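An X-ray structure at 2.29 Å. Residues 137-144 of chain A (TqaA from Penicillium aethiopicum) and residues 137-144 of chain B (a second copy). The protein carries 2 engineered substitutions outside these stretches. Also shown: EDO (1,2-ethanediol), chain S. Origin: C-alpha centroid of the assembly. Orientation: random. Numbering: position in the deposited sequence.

Chain A (137-144) KALWDGKD
Chain B 137-144: KALWDGKD

Both stretches are helix, and their axes approach to 8.3 Å with 120° between their N-to-C directions. The register is reciprocal: Ala A138 CA lies 4.5 Å from Gly B142 CA, and Gly A142 CA lies 4.5 Å from Ala B138 CA. No hydrogen bond crosses the contact, so the 265 Å² buried, both sides summed, rests on apolar packing.

Lys B137 (phi/psi -54/-46) lies outside the contact. Its CA-to-CB bond points sideways and, with chi1 t, chi2 p, chi3 t and chi4 101°, its end leads away from the chain A stretch; NZ donates a very short 2.5 Å salt-bridged hydrogen bond to Asp B141 OD2, one turn on.

Ala B138 (-60/-45) points its CB toward the chain A stretch, which covers 67 Å² of it, the most of any residue in the chain B stretch. It is a knob among Ala A138, Leu A139, Gly A142 and Lys A143: its CB is 4.1 Å from Gly A142 CA, 4.2 Å from Ala A138 O and 4.4 Å from Lys A143 CD. A single methyl fills the hole at these distances. Ala A138 does the same in return, its CB 4.0 Å from Gly B142 CA and 4.1 Å from Lys B143 CD.

Leu B139 (-66/-34) sets out sideways, but chi1 m and chi2 t bring its end nearer. Its CD2 meets CD2 of Leu A139, also m,t, at 3.5 Å, and lies 4.1 Å from Ala A138 CB. These buried leucines extend the apolar contact beyond the alanine pair.

Trp B140 (-66/-50; chi1 177°, chi2 -106°) is buried but out of reach of the chain A stretch. Asp B141 (-80/-23, chi1 m) points sideways; besides holding Lys B137, its OD2 accepts a 3.1 Å hydrogen bond from O1 of the ethanediol, whose C2 is 4.0 Å from Gly A142 CA.

Gly B142 (-84/-29) allows the close approach. An ideal CB here would point toward the chain A stretch and fall 2.7 Å from Ala A138 CB, a clash; at Gly A142 the corresponding distance to Ala B138 CB is 2.8 Å.

Lys B143 (-158/-33; chi1 p, chi2 t, chi3 m, chi4 m) lends its aliphatic CD to the hole around Ala A138 while its end leads away, NZ being hydrogen-bonded elsewhere in the structure. A wider pi-type turn spans 140-144: Leu B139 O accepts from both Lys B143 N (3.0 Å) and Asp B144 N (2.9 Å). Asp B144 (-58/-54, chi1 m) is buried, out of reach of the chain A stretch.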

ATOM      1  N   LYS A 137     -29.311 -13.122  -5.763  1.00 41.83           N
ATOM      2  CA  LYS A 137     -27.907 -12.821  -5.529  1.00 40.34           C
ATOM      3  C   LYS A 137     -27.771 -11.581  -4.619  1.00 43.70           C
ATOM      4  O   LYS A 137     -26.886 -11.521  -3.749  1.00 40.85           O
ATOM      5  CB  LYS A 137     -27.184 -12.639  -6.866  1.00 42.35           C
ATOM      6  CG  LYS A 137     -25.661 -12.619  -6.762  1.00 46.47           C
ATOM      7  CD  LYS A 137     -25.106 -13.888  -6.105  1.00 49.99           C
ATOM      8  CE  LYS A 137     -23.636 -13.731  -5.687  1.00 51.75           C
ATOM      9  NZ  LYS A 137     -22.695 -13.448  -6.811  1.00 55.84           N
ATOM     10  N   ALA A 138     -28.690 -10.627  -4.778  1.00 37.23           N
ATOM     11  CA  ALA A 138     -28.735  -9.448  -3.902  1.00 34.88           C
ATOM     12  C   ALA A 138     -29.081  -9.831  -2.461  1.00 35.97           C
ATOM     13  O   ALA A 138     -28.411  -9.415  -1.523  1.00 37.72           O
ATOM     14  CB  ALA A 138     -29.720  -8.391  -4.440  1.00 31.98           C
ATOM     15  N   LEU A 139     -30.143 -10.609  -2.275  1.00 41.70           N
ATOM     16  CA  LEU A 139     -30.501 -11.039  -0.927  1.00 40.15           C
ATOM     17  C   LEU A 139     -29.358 -11.854  -0.356  1.00 38.76           C
ATOM     18  O   LEU A 139     -29.004 -11.692   0.802  1.00 35.14           O
ATOM     19  CB  LEU A 139     -31.812 -11.825  -0.930  1.00 39.81           C
ATOM     20  CG  LEU A 139     -32.962 -10.962  -1.469  1.00 39.19           C
ATOM     21  CD1 LEU A 139     -34.266 -11.722  -1.461  1.00 41.42           C
ATOM     22  CD2 LEU A 139     -33.099  -9.734  -0.622  1.00 39.67           C
ATOM     23  N   TRP A 140     -28.747 -12.699  -1.179  1.00 38.18           N
ATOM     24  CA  TRP A 140     -27.669 -13.560  -0.695  1.00 36.90           C
ATOM     25  C   TRP A 140     -26.477 -12.732  -0.196  1.00 37.62           C
ATOM     26  O   TRP A 140     -26.050 -12.862   0.963  1.00 37.38           O
ATOM     27  CB  TRP A 140     -27.237 -14.494  -1.808  1.00 35.43           C
ATOM     28  CG  TRP A 140     -26.066 -15.398  -1.503  1.00 39.94           C
ATOM     29  CD1 TRP A 140     -24.787 -15.271  -1.974  1.00 36.93           C
ATOM     30  CD2 TRP A 140     -26.081 -16.597  -0.701  1.00 37.76           C
ATOM     31  NE1 TRP A 140     -24.011 -16.307  -1.507  1.00 37.65           N
ATOM     32  CE2 TRP A 140     -24.781 -17.132  -0.726  1.00 39.04           C
ATOM     33  CE3 TRP A 140     -27.069 -17.260   0.038  1.00 36.57           C
ATOM     34  CZ2 TRP A 140     -24.437 -18.313  -0.042  1.00 37.05           C
ATOM     35  CZ3 TRP A 140     -26.716 -18.435   0.727  1.00 36.97           C
ATOM     36  CH2 TRP A 140     -25.421 -18.940   0.677  1.00 36.60           C
ATOM     37  N   ASP A 141     -25.930 -11.897  -1.073  1.00 43.76           N
ATOM     38  CA  ASP A 141     -24.737 -11.128  -0.736  1.00 41.55           C
ATOM     39  C   ASP A 141     -25.031 -10.080   0.317  1.00 44.78           C
ATOM     40  O   ASP A 141     -24.181  -9.768   1.159  1.00 48.30           O
ATOM     41  CB  ASP A 141     -24.159 -10.458  -1.978  1.00 41.74           C
ATOM     42  CG  ASP A 141     -23.338 -11.402  -2.813  1.00 48.69           C
ATOM     43  OD1 ASP A 141     -22.798 -12.384  -2.242  1.00 46.26           O
ATOM     44  OD2 ASP A 141     -23.243 -11.173  -4.045  1.00 49.74           O
ATOM     45  N   GLY A 142     -26.255  -9.563   0.292  1.00 40.85           N
ATOM     46  CA  GLY A 142     -26.596  -8.420   1.113  1.00 40.27           C
ATOM     47  C   GLY A 142     -26.945  -8.706   2.553  1.00 41.98           C
ATOM     48  O   GLY A 142     -26.836  -7.816   3.383  1.00 45.44           O
ATOM     49  N   LYS A 143     -27.378  -9.925   2.854  1.00 40.61           N
ATOM     50  CA  LYS A 143     -27.757 -10.255   4.224  1.00 43.69           C
ATOM     51  C   LYS A 143     -27.696 -11.756   4.523  1.00 45.36           C
ATOM     52  O   LYS A 143     -27.364 -12.168   5.646  1.00 46.22           O
ATOM     53  CB  LYS A 143     -29.159  -9.728   4.545  1.00 41.52           C
ATOM     54  CG  LYS A 143     -30.303 -10.495   3.857  1.00 46.94           C
ATOM     55  CD  LYS A 143     -31.670  -9.850   4.144  1.00 45.35           C
ATOM     56  CE  LYS A 143     -31.936  -9.692   5.642  1.00 47.98           C
ATOM     57  NZ  LYS A 143     -32.670 -10.853   6.220  1.00 50.13           N
ATOM     58  N   ASP A 144     -28.028 -12.568   3.524  1.00 43.25           N
ATOM     59  CA  ASP A 144     -28.195 -14.001   3.736  1.00 42.80           C
ATOM     60  C   ASP A 144     -26.950 -14.658   4.325  1.00 39.50           C
ATOM     61  O   ASP A 144     -27.018 -15.188   5.426  1.00 41.03           O
ATOM     62  CB  ASP A 144     -28.689 -14.735   2.472  1.00 38.62           C
ATOM     63  CG  ASP A 144     -30.148 -14.423   2.131  1.00 40.76           C
ATOM     64  OD1 ASP A 144     -30.851 -13.761   2.933  1.00 44.61           O
ATOM     65  OD2 ASP A 144     -30.606 -14.845   1.049  1.00 38.52           O
TER
ATOM     66  N   LYS B 137     -32.591  -2.502   2.316  1.00 36.96           N
ATOM     67  CA  LYS B 137     -31.181  -2.173   2.315  1.00 38.28           C
ATOM     68  C   LYS B 137     -30.393  -3.148   1.451  1.00 39.83           C
ATOM     69  O   LYS B 137     -29.575  -2.723   0.633  1.00 41.49           O
ATOM     70  CB  LYS B 137     -30.638  -2.152   3.745  1.00 41.77           C
ATOM     71  CG  LYS B 137     -29.204  -1.656   3.877  1.00 46.90           C
ATOM     72  CD  LYS B 137     -29.060  -0.193   3.419  1.00 50.96           C
ATOM     73  CE  LYS B 137     -27.808   0.462   4.016  1.00 55.51           C
ATOM     74  NZ  LYS B 137     -26.668   0.534   3.057  1.00 57.67           N
ATOM     75  N   ALA B 138     -30.649  -4.449   1.610  1.00 33.98           N
ATOM     76  CA  ALA B 138     -29.950  -5.455   0.798  1.00 31.91           C
ATOM     77  C   ALA B 138     -30.208  -5.239  -0.692  1.00 32.36           C
ATOM     78  O   ALA B 138     -29.283  -5.279  -1.495  1.00 32.82           O
ATOM     79  CB  ALA B 138     -30.338  -6.870   1.213  1.00 33.11           C
ATOM     80  N   LEU B 139     -31.461  -5.003  -1.063  1.00 34.85           N
ATOM     81  CA  LEU B 139     -31.785  -4.764  -2.474  1.00 37.51           C
ATOM     82  C   LEU B 139     -31.160  -3.472  -2.990  1.00 36.56           C
ATOM     83  O   LEU B 139     -30.762  -3.395  -4.164  1.00 37.85           O
ATOM     84  CB  LEU B 139     -33.303  -4.739  -2.702  1.00 36.32           C
ATOM     85  CG  LEU B 139     -34.026  -6.035  -2.334  1.00 36.89           C
ATOM     86  CD1 LEU B 139     -35.494  -5.925  -2.663  1.00 37.38           C
ATOM     87  CD2 LEU B 139     -33.405  -7.244  -3.031  1.00 35.90           C
ATOM     88  N   TRP B 140     -31.075  -2.467  -2.114  1.00 35.73           N
ATOM     89  CA  TRP B 140     -30.577  -1.140  -2.493  1.00 39.11           C
ATOM     90  C   TRP B 140     -29.111  -1.218  -2.868  1.00 40.58           C
ATOM     91  O   TRP B 140     -28.701  -0.746  -3.932  1.00 43.97           O
ATOM     92  CB  TRP B 140     -30.798  -0.148  -1.345  1.00 38.33           C
ATOM     93  CG  TRP B 140     -30.262   1.240  -1.559  1.00 42.19           C
ATOM     94  CD1 TRP B 140     -29.156   1.785  -0.970  1.00 39.36           C
ATOM     95  CD2 TRP B 140     -30.819   2.276  -2.395  1.00 39.86           C
ATOM     96  NE1 TRP B 140     -28.985   3.086  -1.390  1.00 36.43           N
ATOM     97  CE2 TRP B 140     -29.988   3.414  -2.262  1.00 40.89           C
ATOM     98  CE3 TRP B 140     -31.927   2.352  -3.240  1.00 38.91           C
ATOM     99  CZ2 TRP B 140     -30.238   4.625  -2.952  1.00 39.26           C
ATOM    100  CZ3 TRP B 140     -32.164   3.558  -3.921  1.00 41.76           C
ATOM    101  CH2 TRP B 140     -31.319   4.671  -3.769  1.00 34.58           C
ATOM    102  N   ASP B 141     -28.330  -1.834  -1.999  1.00 40.83           N
ATOM    103  CA  ASP B 141     -26.897  -1.966  -2.227  1.00 44.10           C
ATOM    104  C   ASP B 141     -26.572  -3.095  -3.194  1.00 45.87           C
ATOM    105  O   ASP B 141     -25.516  -3.085  -3.822  1.00 46.62           O
ATOM    106  CB  ASP B 141     -26.167  -2.197  -0.899  1.00 40.91           C
ATOM    107  CG  ASP B 141     -26.145  -0.948  -0.016  1.00 47.73           C
ATOM    108  OD1 ASP B 141     -26.027   0.163  -0.574  1.00 42.52           O
ATOM    109  OD2 ASP B 141     -26.230  -1.070   1.233  1.00 49.87           O
ATOM    110  N   GLY B 142     -27.475  -4.067  -3.317  1.00 44.79           N
ATOM    111  CA  GLY B 142     -27.223  -5.239  -4.142  1.00 44.68           C
ATOM    112  C   GLY B 142     -27.517  -5.055  -5.619  1.00 46.11           C
ATOM    113  O   GLY B 142     -26.909  -5.693  -6.485  1.00 45.24           O
ATOM    114  N   LYS B 143     -28.454  -4.177  -5.932  1.00 49.52           N
ATOM    115  CA  LYS B 143     -28.802  -4.012  -7.329  1.00 50.22           C
ATOM    116  C   LYS B 143     -29.455  -2.678  -7.662  1.00 49.75           C
ATOM    117  O   LYS B 143     -29.271  -2.154  -8.762  1.00 52.90           O
ATOM    118  CB  LYS B 143     -29.706  -5.166  -7.785  1.00 48.29           C
ATOM    119  CG  LYS B 143     -31.049  -5.274  -7.050  1.00 50.38           C
ATOM    120  CD  LYS B 143     -31.812  -6.537  -7.500  1.00 49.82           C
ATOM    121  CE  LYS B 143     -32.241  -6.439  -8.951  1.00 50.52           C
ATOM    122  NZ  LYS B 143     -33.103  -5.247  -9.122  1.00 48.14           N
ATOM    123  N   ASP B 144     -30.230  -2.146  -6.723  1.00 38.34           N
ATOM    124  CA  ASP B 144     -31.020  -0.941  -6.984  1.00 38.46           C
ATOM    125  C   ASP B 144     -30.198   0.280  -7.430  1.00 40.19           C
ATOM    126  O   ASP B 144     -30.489   0.837  -8.483  1.00 42.05           O
ATOM    127  CB  ASP B 144     -31.953  -0.619  -5.811  1.00 37.50           C
ATOM    128  CG  ASP B 144     -33.015  -1.697  -5.603  1.00 41.86           C
ATOM    129  OD1 ASP B 144     -32.990  -2.710  -6.338  1.00 41.75           O
ATOM    130  OD2 ASP B 144     -33.856  -1.553  -4.683  1.00 35.79           O
TER
HETATM  131  C1  EDO S 507     -24.424  -3.931   1.990  1.00 67.76           C
HETATM  132  O1  EDO S 507     -25.731  -3.791   2.573  1.00 67.76           O
HETATM  133  C2  EDO S 507     -24.419  -5.070   0.969  1.00 67.76           C
HETATM  134  O2  EDO S 507     -23.414  -4.854  -0.033  1.00 67.76           O